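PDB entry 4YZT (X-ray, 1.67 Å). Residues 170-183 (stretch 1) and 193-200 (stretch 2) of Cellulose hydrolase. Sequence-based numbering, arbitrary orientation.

Stretch 1 170-183: QMNLLNREMLNIIR
Stretch 2 (193-200) LVIVGGLE

This is an antiparallel packing of a helix against a short strand and the loop that follows it, mostly apolar, with a single asparagine tying the helix to the backbone of the other stretch.

Residues 170-183 lie wholly within a longer helix, with phi/psi near -63/-43 and an unbroken i to i-4 ladder from Leu-174 N to Gln-170 O (2.8 Å) through Arg-183 N to Leu-179 O (2.8 Å). Val-194, Ile-195 and Val-196 are extended, at -121/129, -100/123 and -129/156. The two axes approach to 10.0 Å, and their N-to-C directions differ by 174°, so the register runs in reverse: the CA atoms of Leu-179 and Val-194 are 7.4 Å apart, those of Asn-175 and Val-196 6.6 Å, and those of Met-171 and Leu-199 6.6 Å. The first rule follows from the two periodicities. On the helix, Met-171, Asn-175, Leu-179 and Ile-182, spaced four, four and three, point CA-to-CB toward the other stretch and make contact, whereas Met-178 starts toward it but its end leads away; on the strand, Val-194 and Val-196 point toward the helix, while Ile-195 between them is out of reach.

Val-194 (chi1 t) gives up the most surface, 81 Å² of its own, and meets three helix residues. Val-194 CB lies 3.7 Å from CD1 of Leu-179 (chi1 t, chi2 p), and Val-194 CG2 lies 4.2 Å from CG2 of Ile-182 (m, t). Arg-183 starts sideways, but its m, m, t chain brings the guanidinium back, with Arg-183 NH1 3.7 Å from Val-194 CG2. This last approach is oblique; the polar groups of the arginine find their hydrogen bonds beyond the two stretches.

At the centre sits Asn-175, with chi1 m at -76° and chi2 at -18°. Asn-175 ND2 donates to Gly-197 O at 3.1 Å, with an angle of 157° at the hydrogen. Asn-175 OD1 accepts from a water at 2.8 Å, and the same water accepts from Gly-197 N at 2.9 Å. The amide thus engages both the carbonyl and the NH of one glycine, one directly and the other through water. Alongside, Asn-175 CG packs 3.8 Å from CG1 of Val-196 (chi1 m).

Beyond the valine the chain stays extended through Gly-197 (-150/-169) and Gly-198 (-95/-173). The long, buried side chain of Met-171 lies against the backbone of Gly-197, Gly-198 and Leu-199; a CB on either glycine would point away from the helix. Its chi1 is t, chi2 p and chi3 -117°, placing Met-171 CE 3.8 Å from Gly-197 O and Met-171 SD 4.0 Å from both Gly-198 C and Leu-199 N. Leu-199 (-51/134; m, t) sets off sideways, yet its end comes nearer, and Leu-199 CD2 reaches 4.2 Å from Met-171 CB to close this end of the contact. Glu-200, at 61/20, points away.

With 397 Å² buried in total, the contact is modest: branched aliphatics and an arginine at one end, a flexible thioether over glycines at the other, and one buried amide between.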

# COMPACT_ATOMS: atom_id res chain seq x y z
N GLN A 170 -28.16 8.27 5.46
CA GLN A 170 -27.44 9.24 6.28
C GLN A 170 -26.15 9.70 5.61
O GLN A 170 -25.76 10.86 5.69
CB GLN A 170 -27.13 8.64 7.64
CG GLN A 170 -28.33 8.52 8.56
CD GLN A 170 -27.93 7.97 9.90
OE1 GLN A 170 -27.50 6.82 10.00
NE2 GLN A 170 -28.03 8.79 10.94
N MET A 171 -25.48 8.75 4.95
CA MET A 171 -24.29 9.06 4.18
C MET A 171 -24.59 10.07 3.09
O MET A 171 -23.87 11.05 2.90
CB MET A 171 -23.72 7.79 3.56
CG MET A 171 -22.55 8.07 2.63
SD MET A 171 -20.99 8.23 3.52
CE MET A 171 -20.54 9.92 3.19
N ASN A 172 -25.67 9.83 2.36
CA ASN A 172 -26.04 10.74 1.30
C ASN A 172 -26.46 12.11 1.85
O ASN A 172 -26.13 13.15 1.25
CB ASN A 172 -27.14 10.12 0.43
CG ASN A 172 -26.62 8.98 -0.44
OD1 ASN A 172 -25.47 9.01 -0.91
ND2 ASN A 172 -27.45 7.97 -0.66
N LEU A 173 -27.13 12.12 2.99
CA LEU A 173 -27.46 13.37 3.68
C LEU A 173 -26.19 14.10 4.10
O LEU A 173 -26.09 15.32 3.95
CB LEU A 173 -28.33 13.11 4.92
CG LEU A 173 -28.58 14.32 5.85
CD1 LEU A 173 -29.33 15.41 5.11
CD2 LEU A 173 -29.34 13.93 7.12
N LEU A 174 -25.23 13.35 4.63
CA LEU A 174 -24.01 13.94 5.16
C LEU A 174 -23.26 14.61 4.01
O LEU A 174 -22.80 15.73 4.15
CB LEU A 174 -23.15 12.89 5.85
CG LEU A 174 -21.82 13.27 6.51
CD1 LEU A 174 -21.42 12.19 7.52
CD2 LEU A 174 -20.71 13.43 5.48
N ASN A 175 -23.15 13.90 2.89
CA ASN A 175 -22.47 14.47 1.72
C ASN A 175 -23.11 15.77 1.25
O ASN A 175 -22.41 16.75 0.97
CB ASN A 175 -22.45 13.47 0.56
CG ASN A 175 -21.43 12.37 0.75
OD1 ASN A 175 -20.52 12.50 1.56
ND2 ASN A 175 -21.57 11.28 -0.01
N ARG A 176 -24.44 15.77 1.17
CA ARG A 176 -25.18 16.92 0.69
C ARG A 176 -25.03 18.12 1.63
O ARG A 176 -24.85 19.25 1.18
CB ARG A 176 -26.67 16.56 0.53
CG ARG A 176 -27.53 17.73 0.04
CD ARG A 176 -28.95 17.30 -0.33
NE ARG A 176 -29.67 16.64 0.76
CZ ARG A 176 -29.83 15.33 0.86
NH1 ARG A 176 -29.34 14.54 -0.08
NH2 ARG A 176 -30.50 14.80 1.89
N GLU A 177 -25.11 17.87 2.94
CA GLU A 177 -25.09 18.94 3.92
C GLU A 177 -23.71 19.57 4.05
O GLU A 177 -23.58 20.79 4.14
CB GLU A 177 -25.55 18.43 5.28
CG GLU A 177 -27.03 18.08 5.31
CD GLU A 177 -27.92 19.30 5.20
OE1 GLU A 177 -27.82 20.17 6.09
OE2 GLU A 177 -28.70 19.38 4.23
N MET A 178 -22.67 18.73 4.04
CA MET A 178 -21.31 19.24 4.11
C MET A 178 -20.95 19.98 2.83
O MET A 178 -20.30 21.02 2.87
CB MET A 178 -20.31 18.10 4.38
CG MET A 178 -20.52 17.42 5.74
SD MET A 178 -20.62 18.58 7.12
CE MET A 178 -22.33 18.40 7.60
N LEU A 179 -21.36 19.44 1.68
CA LEU A 179 -21.12 20.13 0.41
C LEU A 179 -21.82 21.50 0.39
O LEU A 179 -21.23 22.49 -0.06
CB LEU A 179 -21.58 19.27 -0.76
CG LEU A 179 -21.44 19.91 -2.14
CD1 LEU A 179 -19.96 20.07 -2.50
CD2 LEU A 179 -22.17 19.11 -3.19
N ASN A 180 -23.05 21.57 0.89
CA ASN A 180 -23.79 22.84 0.94
C ASN A 180 -23.09 23.87 1.82
O ASN A 180 -23.00 25.05 1.49
CB ASN A 180 -25.23 22.63 1.43
CG ASN A 180 -26.13 22.01 0.36
OD1 ASN A 180 -25.77 21.98 -0.82
ND2 ASN A 180 -27.30 21.53 0.77
N ILE A 181 -22.58 23.40 2.95
CA ILE A 181 -21.79 24.27 3.82
C ILE A 181 -20.55 24.82 3.09
O ILE A 181 -20.27 26.01 3.14
CB ILE A 181 -21.37 23.51 5.09
CG1 ILE A 181 -22.55 23.49 6.07
CG2 ILE A 181 -20.13 24.14 5.72
CD1 ILE A 181 -22.43 22.44 7.11
N ILE A 182 -19.83 23.94 2.40
CA ILE A 182 -18.65 24.37 1.64
C ILE A 182 -19.04 25.39 0.55
O ILE A 182 -18.44 26.46 0.44
CB ILE A 182 -17.94 23.15 1.01
CG1 ILE A 182 -17.26 22.35 2.12
CG2 ILE A 182 -16.92 23.60 -0.02
CD1 ILE A 182 -16.77 20.94 1.73
N ARG A 183 -20.04 25.05 -0.25
CA ARG A 183 -20.50 25.96 -1.30
C ARG A 183 -20.94 27.31 -0.73
O ARG A 183 -20.64 28.36 -1.30
CB ARG A 183 -21.64 25.33 -2.10
CG ARG A 183 -21.22 24.09 -2.88
CD ARG A 183 -20.09 24.41 -3.87
NE ARG A 183 -19.76 23.23 -4.66
CZ ARG A 183 -18.52 22.79 -4.89
NH1 ARG A 183 -17.46 23.46 -4.41
NH2 ARG A 183 -18.34 21.69 -5.61
N LEU A 193 -13.24 21.66 -6.31
CA LEU A 193 -13.58 20.25 -6.43
C LEU A 193 -13.76 19.63 -5.04
O LEU A 193 -12.92 19.80 -4.17
CB LEU A 193 -12.51 19.50 -7.23
CG LEU A 193 -12.43 19.89 -8.71
CD1 LEU A 193 -11.28 19.18 -9.39
CD2 LEU A 193 -13.76 19.60 -9.42
N VAL A 194 -14.89 18.95 -4.84
CA VAL A 194 -15.19 18.32 -3.57
C VAL A 194 -15.37 16.82 -3.79
O VAL A 194 -16.13 16.39 -4.67
CB VAL A 194 -16.47 18.93 -2.92
CG1 VAL A 194 -16.83 18.18 -1.64
CG2 VAL A 194 -16.25 20.41 -2.64
N ILE A 195 -14.67 16.02 -2.99
CA ILE A 195 -14.62 14.57 -3.19
C ILE A 195 -15.57 13.84 -2.24
O ILE A 195 -15.45 13.96 -1.03
CB ILE A 195 -13.19 14.04 -2.98
CG1 ILE A 195 -12.20 14.79 -3.89
CG2 ILE A 195 -13.12 12.53 -3.26
CD1 ILE A 195 -10.75 14.72 -3.39
N VAL A 196 -16.48 13.05 -2.82
CA VAL A 196 -17.47 12.31 -2.05
C VAL A 196 -17.49 10.84 -2.43
O VAL A 196 -17.10 10.47 -3.55
CB VAL A 196 -18.91 12.89 -2.24
CG1 VAL A 196 -19.05 14.22 -1.53
CG2 VAL A 196 -19.24 13.03 -3.74
N GLY A 197 -17.95 9.99 -1.52
CA GLY A 197 -18.10 8.58 -1.85
C GLY A 197 -19.23 7.97 -1.05
O GLY A 197 -19.99 8.68 -0.41
N GLY A 198 -19.32 6.64 -1.09
CA GLY A 198 -20.31 5.92 -0.31
C GLY A 198 -19.73 5.44 1.01
O GLY A 198 -18.61 5.80 1.37
N LEU A 199 -20.51 4.65 1.74
CA LEU A 199 -20.05 4.08 3.00
C LEU A 199 -18.70 3.38 2.85
O LEU A 199 -18.49 2.62 1.91
CB LEU A 199 -21.07 3.08 3.56
CG LEU A 199 -22.30 3.79 4.13
CD1 LEU A 199 -23.44 2.80 4.36
CD2 LEU A 199 -21.90 4.50 5.42
N GLU A 200 -17.80 3.66 3.79
CA GLU A 200 -16.49 3.01 3.89
C GLU A 200 -15.59 3.23 2.66
O GLU A 200 -14.64 2.48 2.47
CB GLU A 200 -16.67 1.51 4.15
CG GLU A 200 -17.39 1.21 5.46
CD GLU A 200 -17.41 -0.26 5.83
OE1 GLU A 200 -17.35 -1.12 4.93
OE2 GLU A 200 -17.48 -0.57 7.04
O HOH W 1 -18.15 11.05 1.18